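ERPP protein (Borrelia burgdorferi, PDB 4BOB) is an outer surface lipoprotein of the Lyme disease spirochaete that binds the complement regulator factor H, probably helping the bacterium evade complement. Local coordinates at residues F35-K40 against A153-V158. Numbering follows the deposited sequence.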
loop_
_atom_site.group_PDB
_atom_site.type_symbol
_atom_site.label_atom_id
_atom_site.label_comp_id
_atom_site.label_asym_id
_atom_site.label_seq_id
_atom_site.Cartn_x
_atom_site.Cartn_y
_atom_site.Cartn_z
ATOM N N PHE A 35 2.481 -5.834 -11.717
ATOM C CA PHE A 35 2.908 -6.958 -10.914
ATOM C C PHE A 35 2.117 -7.055 -9.598
ATOM O O PHE A 35 1.307 -6.183 -9.255
ATOM C CB PHE A 35 4.417 -6.888 -10.681
ATOM C CG PHE A 35 4.839 -5.808 -9.736
ATOM C CD1 PHE A 35 5.008 -4.510 -10.176
ATOM C CD2 PHE A 35 5.066 -6.096 -8.402
ATOM C CE1 PHE A 35 5.392 -3.514 -9.302
ATOM C CE2 PHE A 35 5.465 -5.115 -7.526
ATOM C CZ PHE A 35 5.638 -3.820 -7.978
ATOM N N THR A 36 2.346 -8.149 -8.887
ATOM C CA THR A 36 1.611 -8.454 -7.678
ATOM C C THR A 36 2.630 -8.689 -6.597
ATOM O O THR A 36 3.785 -9.046 -6.881
ATOM C CB THR A 36 0.721 -9.702 -7.851
ATOM O OG1 THR A 36 0.113 -9.673 -9.144
ATOM C CG2 THR A 36 -0.390 -9.712 -6.851
ATOM N N VAL A 37 2.197 -8.445 -5.363
ATOM C CA VAL A 37 3.022 -8.673 -4.171
ATOM C C VAL A 37 2.087 -8.900 -2.967
ATOM O O VAL A 37 1.008 -8.313 -2.885
ATOM C CB VAL A 37 4.053 -7.517 -3.945
ATOM C CG1 VAL A 37 3.410 -6.143 -4.138
ATOM C CG2 VAL A 37 4.733 -7.632 -2.583
ATOM N N LYS A 38 2.498 -9.785 -2.067
ATOM C CA LYS A 38 1.717 -10.108 -0.880
ATOM C C LYS A 38 1.588 -8.886 0.035
ATOM O O LYS A 38 2.555 -8.164 0.247
ATOM C CB LYS A 38 2.375 -11.276 -0.089
ATOM C CG LYS A 38 2.010 -12.683 -0.567
ATOM C CD LYS A 38 0.631 -13.095 -0.039
ATOM C CE LYS A 38 0.084 -14.351 -0.706
ATOM N NZ LYS A 38 -1.371 -14.514 -0.440
ATOM N N ILE A 39 0.388 -8.667 0.569
ATOM C CA ILE A 39 0.181 -7.661 1.609
ATOM C C ILE A 39 -0.380 -8.304 2.868
ATOM O O ILE A 39 -1.195 -9.218 2.796
ATOM C CB ILE A 39 -0.702 -6.455 1.151
ATOM C CG1 ILE A 39 -0.888 -5.459 2.314
ATOM C CG2 ILE A 39 -2.033 -6.905 0.552
ATOM C CD1 ILE A 39 -0.909 -4.011 1.893
ATOM N N LYS A 40 0.113 -7.805 4.005
ATOM C CA LYS A 40 -0.381 -8.134 5.337
ATOM C C LYS A 40 -1.046 -6.961 6.071
ATOM O O LYS A 40 -0.741 -5.796 5.811
ATOM C CB LYS A 40 0.802 -8.538 6.199
ATOM C CG LYS A 40 1.574 -9.740 5.729
ATOM C CD LYS A 40 2.817 -9.870 6.578
ATOM C CE LYS A 40 3.537 -11.175 6.297
ATOM N NZ LYS A 40 2.986 -12.278 7.136
ATOM N N ALA A 153 1.817 -3.932 5.663
ATOM C CA ALA A 153 3.172 -4.467 5.484
ATOM C C ALA A 153 3.262 -5.282 4.222
ATOM O O ALA A 153 2.512 -6.253 4.064
ATOM C CB ALA A 153 3.598 -5.327 6.683
ATOM N N ILE A 154 4.205 -4.882 3.355
ATOM C CA ILE A 154 4.529 -5.562 2.085
ATOM C C ILE A 154 6.025 -5.927 2.081
ATOM O O ILE A 154 6.837 -5.115 2.494
ATOM C CB ILE A 154 4.185 -4.632 0.901
ATOM C CG1 ILE A 154 2.681 -4.616 0.675
ATOM C CG2 ILE A 154 4.855 -5.075 -0.396
ATOM C CD1 ILE A 154 2.230 -3.512 -0.258
ATOM N N PRO A 155 6.407 -7.138 1.616
ATOM C CA PRO A 155 7.841 -7.480 1.745
ATOM C C PRO A 155 8.720 -6.608 0.869
ATOM O O PRO A 155 8.357 -6.294 -0.249
ATOM C CB PRO A 155 7.900 -8.941 1.294
ATOM C CG PRO A 155 6.774 -9.049 0.321
ATOM C CD PRO A 155 5.669 -8.216 0.932
ATOM N N LEU A 156 9.860 -6.200 1.399
ATOM C CA LEU A 156 10.728 -5.242 0.716
ATOM C C LEU A 156 11.363 -5.817 -0.566
ATOM O O LEU A 156 11.275 -5.214 -1.618
ATOM C CB LEU A 156 11.798 -4.734 1.681
ATOM C CG LEU A 156 12.788 -3.742 1.083
ATOM C CD1 LEU A 156 12.110 -2.573 0.361
ATOM C CD2 LEU A 156 13.729 -3.240 2.169
ATOM N N GLU A 157 11.958 -6.999 -0.453
ATOM C CA GLU A 157 12.624 -7.703 -1.560
ATOM C C GLU A 157 11.788 -7.867 -2.828
ATOM O O GLU A 157 12.307 -7.764 -3.954
ATOM C CB GLU A 157 13.077 -9.092 -1.093
ATOM C CG GLU A 157 13.461 -10.030 -2.232
ATOM C CD GLU A 157 14.522 -11.035 -1.850
ATOM O OE1 GLU A 157 14.668 -11.325 -0.632
ATOM O OE2 GLU A 157 15.205 -11.529 -2.786
ATOM N N VAL A 158 10.503 -8.147 -2.666
ATOM C CA VAL A 158 9.638 -8.194 -3.841
ATOM C C VAL A 158 9.410 -6.773 -4.413
ATOM O O VAL A 158 9.503 -6.589 -5.620
ATOM C CB VAL A 158 8.306 -8.923 -3.569
ATOM C CG1 VAL A 158 7.484 -8.984 -4.849
ATOM C CG2 VAL A 158 8.553 -10.331 -3.037
#
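Lys40 and Ala153 face each other as an antiparallel hydrogen-bonded pair at the place where the strands 35-40 and 153-155, whose directions differ by 150°, run side by side. Lys40 N reaches Ala153 O at 2.9 Å in the plane of that carbonyl, with a nearly straight N-H...O angle of 166°. The return bond, from Ala153 N to Lys40 O, is longer at 3.2 Å, and its donor is tilted from the carbonyl plane. From Pro155 on, segment 153-158 turns away from strand 34-42: Pro155, at the N-cap position of helix 156-162, has no N-H to offer Lys38 O, and its ring places CD beside that oxygen, 3.2 Å from Lys38 O. Strand 34-42 sits between 48-58 and 149-155 within the eight-stranded antiparallel sheet, joining the first half of the chain to its last strand, and the C-terminal helix 156-162 starts directly after that last strand, soon after its pairing with 34-42 has ended.

Apolar side chains continue the contact from there. Val37 points at the turn into the helix; with CG2 anti to its backbone N, this methyl is set against Ile154 CG2, Pro155 and Val158 CG1. The valine lies roughly perpendicular to Ile154 and runs counter to the proline ring alongside it. Val158, in the first turn of the helix, brings CG1 to 3.8 Å from Val37 CG2. The other branch of Ile154 is turned to Ile39, the two CD1 methyls meeting at 3.8 Å; Leu54 and Leu159 also pack on Ile154. Lys40 and Ala153 project from the same face of the sheet, their CB atoms 4.3 Å apart, before the lysine chain leads away to a salt bridge between NZ and Asp50 OD1.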